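Long-range contact in erythromycin dehydratase (Saccharopolyspora erythraea, PDB 3EL6), which probably dehydrates beta-hydroxyacyl intermediates during assembly of the erythromycin polyketide, as a dehydratase domain of 6-deoxyerythronolide B synthase: residues S196-V210 and V228-A241. Numbering follows the deposited sequence.
Sequences SFQALRAAWRKDDSV and VLLDAVAQTLSLGA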
loop_
_atom_site.group_PDB
_atom_site.type_symbol
_atom_site.label_atom_id
_atom_site.label_comp_id
_atom_site.label_asym_id
_atom_site.label_seq_id
_atom_site.Cartn_x
_atom_site.Cartn_y
_atom_site.Cartn_z
ATOM N N SER A 196 22.606 -17.062 21.153
ATOM C CA SER A 196 22.483 -16.484 19.831
ATOM C C SER A 196 22.888 -14.982 19.838
ATOM O O SER A 196 23.494 -14.493 18.881
ATOM C CB SER A 196 21.071 -16.715 19.274
ATOM O OG SER A 196 20.095 -16.129 20.135
ATOM N N PHE A 197 22.579 -14.290 20.932
ATOM C CA PHE A 197 22.856 -12.871 21.106
ATOM C C PHE A 197 24.167 -12.558 21.811
ATOM O O PHE A 197 24.510 -11.379 21.951
ATOM C CB PHE A 197 21.731 -12.207 21.906
ATOM C CG PHE A 197 20.523 -11.884 21.064
ATOM C CD1 PHE A 197 20.370 -10.617 20.502
ATOM C CD2 PHE A 197 19.572 -12.849 20.784
ATOM C CE1 PHE A 197 19.255 -10.308 19.680
ATOM C CE2 PHE A 197 18.457 -12.559 19.959
ATOM C CZ PHE A 197 18.305 -11.282 19.412
ATOM N N GLN A 198 24.892 -13.605 22.245
ATOM C CA GLN A 198 26.151 -13.389 22.958
ATOM C C GLN A 198 27.248 -13.209 21.922
ATOM O O GLN A 198 28.228 -13.971 21.851
ATOM C CB GLN A 198 26.380 -14.581 23.891
ATOM C CG GLN A 198 25.316 -14.630 24.934
ATOM C CD GLN A 198 25.476 -15.785 25.886
ATOM O OE1 GLN A 198 26.513 -16.458 25.860
ATOM N NE2 GLN A 198 24.452 -16.049 26.697
ATOM N N ALA A 199 27.149 -12.139 21.132
ATOM C CA ALA A 199 27.944 -12.020 19.924
ATOM C C ALA A 199 29.134 -11.063 20.079
ATOM O O ALA A 199 29.854 -10.852 19.122
ATOM C CB ALA A 199 27.056 -11.545 18.725
ATOM N N LEU A 200 29.310 -10.473 21.257
ATOM C CA LEU A 200 30.561 -9.707 21.536
ATOM C C LEU A 200 31.694 -10.724 21.735
ATOM O O LEU A 200 31.639 -11.488 22.694
ATOM C CB LEU A 200 30.362 -8.856 22.788
ATOM C CG LEU A 200 29.363 -7.713 22.646
ATOM C CD1 LEU A 200 29.156 -7.057 24.054
ATOM C CD2 LEU A 200 29.872 -6.631 21.704
ATOM N N ARG A 201 32.604 -10.841 20.783
ATOM C CA ARG A 201 33.628 -11.915 20.812
ATOM C C ARG A 201 34.942 -11.390 21.483
ATOM O O ARG A 201 35.718 -12.162 22.099
ATOM C CB ARG A 201 33.938 -12.412 19.416
ATOM C CG ARG A 201 32.729 -12.983 18.634
ATOM C CD ARG A 201 32.085 -14.254 19.305
ATOM N NE ARG A 201 30.756 -14.449 18.686
ATOM C CZ ARG A 201 29.795 -15.229 19.150
ATOM N NH1 ARG A 201 30.047 -16.067 20.159
ATOM N NH2 ARG A 201 28.595 -15.217 18.566
ATOM N N ALA A 202 35.211 -10.094 21.323
ATOM C CA ALA A 202 36.409 -9.469 21.953
ATOM C C ALA A 202 36.175 -7.969 22.054
ATOM O O ALA A 202 35.395 -7.427 21.252
ATOM C CB ALA A 202 37.646 -9.747 21.071
ATOM N N ALA A 203 36.753 -7.294 23.054
ATOM C CA ALA A 203 36.550 -5.859 23.134
ATOM C C ALA A 203 37.769 -5.200 23.802
ATOM O O ALA A 203 38.498 -5.846 24.594
ATOM C CB ALA A 203 35.309 -5.535 23.957
ATOM N N TRP A 204 37.942 -3.921 23.497
ATOM C CA TRP A 204 39.084 -3.118 24.007
ATOM C C TRP A 204 38.576 -1.699 24.197
ATOM O O TRP A 204 37.581 -1.318 23.561
ATOM C CB TRP A 204 40.208 -3.060 22.997
ATOM C CG TRP A 204 40.849 -4.383 22.641
ATOM C CD1 TRP A 204 41.942 -4.980 23.235
ATOM C CD2 TRP A 204 40.463 -5.247 21.546
ATOM N NE1 TRP A 204 42.231 -6.165 22.586
ATOM C CE2 TRP A 204 41.350 -6.352 21.548
ATOM C CE3 TRP A 204 39.436 -5.194 20.580
ATOM C CZ2 TRP A 204 41.258 -7.390 20.617
ATOM C CZ3 TRP A 204 39.339 -6.242 19.647
ATOM C CH2 TRP A 204 40.253 -7.316 19.676
ATOM N N ARG A 205 39.268 -0.896 25.008
ATOM C CA ARG A 205 38.821 0.451 25.295
ATOM C C ARG A 205 40.014 1.355 25.239
ATOM O O ARG A 205 41.123 0.935 25.566
ATOM C CB ARG A 205 38.225 0.486 26.687
ATOM C CG ARG A 205 37.658 1.815 27.091
ATOM C CD ARG A 205 36.515 1.631 28.085
ATOM N NE ARG A 205 36.074 2.925 28.601
ATOM C CZ ARG A 205 35.222 3.067 29.611
ATOM N NH1 ARG A 205 34.716 1.988 30.193
ATOM N NH2 ARG A 205 34.879 4.285 30.035
ATOM N N LYS A 206 39.800 2.572 24.774
ATOM C CA LYS A 206 40.811 3.622 24.792
ATOM C C LYS A 206 40.065 4.931 25.094
ATOM O O LYS A 206 39.169 5.307 24.342
ATOM C CB LYS A 206 41.500 3.720 23.449
ATOM C CG LYS A 206 42.667 4.706 23.497
ATOM C CD LYS A 206 42.947 5.296 22.146
ATOM C CE LYS A 206 43.473 4.255 21.191
ATOM N NZ LYS A 206 43.671 4.898 19.854
ATOM N N ASP A 207 40.377 5.596 26.207
ATOM C CA ASP A 207 39.579 6.758 26.610
ATOM C C ASP A 207 38.140 6.271 26.803
ATOM O O ASP A 207 37.866 5.288 27.530
ATOM C CB ASP A 207 39.590 7.819 25.494
ATOM C CG ASP A 207 40.996 8.053 24.905
ATOM O OD1 ASP A 207 41.931 8.360 25.702
ATOM O OD2 ASP A 207 41.170 7.937 23.650
ATOM N N ASP A 208 37.211 6.965 26.149
ATOM C CA ASP A 208 35.833 6.535 26.206
ATOM C C ASP A 208 35.392 5.843 24.894
ATOM O O ASP A 208 34.211 5.607 24.712
ATOM C CB ASP A 208 34.898 7.705 26.575
ATOM C CG ASP A 208 34.938 8.037 28.084
ATOM O OD1 ASP A 208 35.226 7.117 28.906
ATOM O OD2 ASP A 208 34.677 9.209 28.446
ATOM N N SER A 209 36.334 5.533 24.010
ATOM C CA SER A 209 36.039 4.729 22.799
ATOM C C SER A 209 36.135 3.220 23.069
ATOM O O SER A 209 37.001 2.785 23.837
ATOM C CB SER A 209 37.020 5.080 21.708
ATOM O OG SER A 209 36.798 6.434 21.316
ATOM N N VAL A 210 35.273 2.438 22.421
ATOM C CA VAL A 210 35.205 0.996 22.616
ATOM C C VAL A 210 35.398 0.366 21.260
ATOM O O VAL A 210 34.821 0.850 20.275
ATOM C CB VAL A 210 33.806 0.615 23.169
ATOM C CG1 VAL A 210 33.591 -0.910 23.124
ATOM C CG2 VAL A 210 33.599 1.186 24.579
ATOM N N VAL A 228 20.332 -9.851 14.510
ATOM C CA VAL A 228 21.062 -10.286 15.691
ATOM C C VAL A 228 22.458 -9.621 15.712
ATOM O O VAL A 228 22.890 -9.101 16.749
ATOM C CB VAL A 228 21.108 -11.800 15.817
ATOM C CG1 VAL A 228 21.860 -12.236 17.111
ATOM C CG2 VAL A 228 19.632 -12.293 15.910
ATOM N N LEU A 229 23.127 -9.655 14.577
ATOM C CA LEU A 229 24.445 -8.998 14.461
ATOM C C LEU A 229 24.307 -7.517 14.810
ATOM O O LEU A 229 25.101 -6.959 15.567
ATOM C CB LEU A 229 25.025 -9.229 13.086
ATOM C CG LEU A 229 26.485 -8.717 12.895
ATOM C CD1 LEU A 229 27.435 -9.596 13.757
ATOM C CD2 LEU A 229 26.972 -8.771 11.428
ATOM N N LEU A 230 23.252 -6.859 14.304
ATOM C CA LEU A 230 23.095 -5.401 14.575
ATOM C C LEU A 230 22.784 -5.122 16.021
ATOM O O LEU A 230 23.239 -4.118 16.610
ATOM C CB LEU A 230 21.928 -4.894 13.719
ATOM C CG LEU A 230 21.702 -3.375 13.794
ATOM C CD1 LEU A 230 22.950 -2.758 13.245
ATOM C CD2 LEU A 230 20.540 -3.151 12.818
ATOM N N ASP A 231 21.997 -5.999 16.679
ATOM C CA ASP A 231 21.797 -5.796 18.120
ATOM C C ASP A 231 23.121 -5.926 18.887
ATOM O O ASP A 231 23.350 -5.213 19.850
ATOM C CB ASP A 231 20.827 -6.823 18.718
ATOM C CG ASP A 231 20.609 -6.608 20.178
ATOM O OD1 ASP A 231 19.771 -5.753 20.515
ATOM O OD2 ASP A 231 21.291 -7.262 21.026
ATOM N N ALA A 232 23.948 -6.882 18.481
ATOM C CA ALA A 232 25.262 -7.076 19.146
ATOM C C ALA A 232 26.215 -5.867 18.862
ATOM O O ALA A 232 26.999 -5.438 19.712
ATOM C CB ALA A 232 25.857 -8.381 18.716
ATOM N N VAL A 233 26.115 -5.263 17.692
ATOM C CA VAL A 233 26.796 -3.963 17.475
ATOM C C VAL A 233 26.349 -2.900 18.462
ATOM O O VAL A 233 27.184 -2.217 19.054
ATOM C CB VAL A 233 26.558 -3.453 16.043
ATOM C CG1 VAL A 233 27.007 -2.027 15.897
ATOM C CG2 VAL A 233 27.265 -4.364 15.061
ATOM N N ALA A 234 25.041 -2.757 18.655
ATOM C CA ALA A 234 24.513 -1.856 19.665
ATOM C C ALA A 234 24.910 -2.256 21.072
ATOM O O ALA A 234 25.018 -1.404 21.992
ATOM C CB ALA A 234 22.951 -1.779 19.537
ATOM N N GLN A 235 25.117 -3.555 21.282
ATOM C CA GLN A 235 25.592 -3.989 22.616
ATOM C C GLN A 235 26.918 -3.356 23.023
ATOM O O GLN A 235 27.202 -3.297 24.202
ATOM C CB GLN A 235 25.686 -5.506 22.731
ATOM C CG GLN A 235 24.354 -6.253 22.830
ATOM C CD GLN A 235 24.632 -7.754 22.822
ATOM O OE1 GLN A 235 25.595 -8.186 23.453
ATOM N NE2 GLN A 235 23.855 -8.533 22.035
ATOM N N THR A 236 27.697 -2.869 22.063
ATOM C CA THR A 236 28.971 -2.284 22.433
ATOM C C THR A 236 28.758 -1.078 23.363
ATOM O O THR A 236 29.682 -0.682 24.104
ATOM C CB THR A 236 29.825 -1.909 21.241
ATOM O OG1 THR A 236 29.162 -0.879 20.496
ATOM C CG2 THR A 236 30.057 -3.142 20.289
ATOM N N LEU A 237 27.563 -0.457 23.322
ATOM C CA LEU A 237 27.320 0.700 24.178
ATOM C C LEU A 237 27.364 0.320 25.651
ATOM O O LEU A 237 27.594 1.189 26.513
ATOM C CB LEU A 237 25.971 1.379 23.868
ATOM C CG LEU A 237 26.063 2.471 22.760
ATOM C CD1 LEU A 237 26.559 1.947 21.461
ATOM C CD2 LEU A 237 24.688 3.227 22.544
ATOM N N SER A 238 27.135 -0.955 25.962
ATOM C CA SER A 238 27.194 -1.400 27.344
ATOM C C SER A 238 28.629 -1.461 27.898
ATOM O O SER A 238 28.817 -1.538 29.118
ATOM C CB SER A 238 26.501 -2.758 27.516
ATOM O OG SER A 238 27.329 -3.825 27.031
ATOM N N LEU A 239 29.624 -1.400 27.024
ATOM C CA LEU A 239 31.027 -1.565 27.426
ATOM C C LEU A 239 31.737 -0.245 27.758
ATOM O O LEU A 239 32.881 -0.251 28.233
ATOM C CB LEU A 239 31.811 -2.276 26.324
ATOM C CG LEU A 239 31.309 -3.679 25.947
ATOM C CD1 LEU A 239 32.130 -4.253 24.791
ATOM C CD2 LEU A 239 31.332 -4.599 27.168
ATOM N N GLY A 240 31.079 0.875 27.470
ATOM C CA GLY A 240 31.711 2.187 27.599
ATOM C C GLY A 240 31.202 2.910 28.830
ATOM O O GLY A 240 30.569 2.298 29.706
ATOM N N ALA A 241 31.459 4.213 28.890
ATOM C CA ALA A 241 30.975 5.040 30.000
ATOM C C ALA A 241 29.459 4.931 30.109
ATOM O O ALA A 241 28.872 5.308 31.116
ATOM C CB ALA A 241 31.388 6.491 29.810
HETATM O O HOH W 1 32.182 5.342 26.437
#
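F197 lays one ring face over V228 CG1, 4.0 Å from the ring centroid and almost on its normal, and meets the H69 ring. D231 stands at the ring edge, its carboxylate turned 80° from it and OD2 3.5 Å from F197 CD1. Q235, extended beyond CG, reaches the F197 backbone: NE2 gives a nearly straight hydrogen bond of 2.9 Å to F197 O and a second to D231 OD2. OE1 is hydrogen-bonded to Y183 OH, holding both ends of the buried amide. D231 and Q235 are consistent with the DxxxQ motif of polyketide synthase dehydratases. Packing is tightest where A199 CB and A232 CB are 3.4 Å apart. Helix 227-235 is the second hotdog helix of the double hotdog fold; strand 200-206 and its lead-in lie along it. L200 forks, CD1 against Q235 CB and OE1, CD2 against A232 O and T236 CG2. L239 CD1 reaches A203 CB, and the V210 side chain crosses L239 at about a right angle. Past G240 the contact loosens toward solvent. The R205 guanidinium lays one face over the G240-A241 backbone. NE hydrogen-bonds D207 O and NH2 forms a salt bridge with D208 OD1, fixing its rotation. A water links D208 O to A241 N.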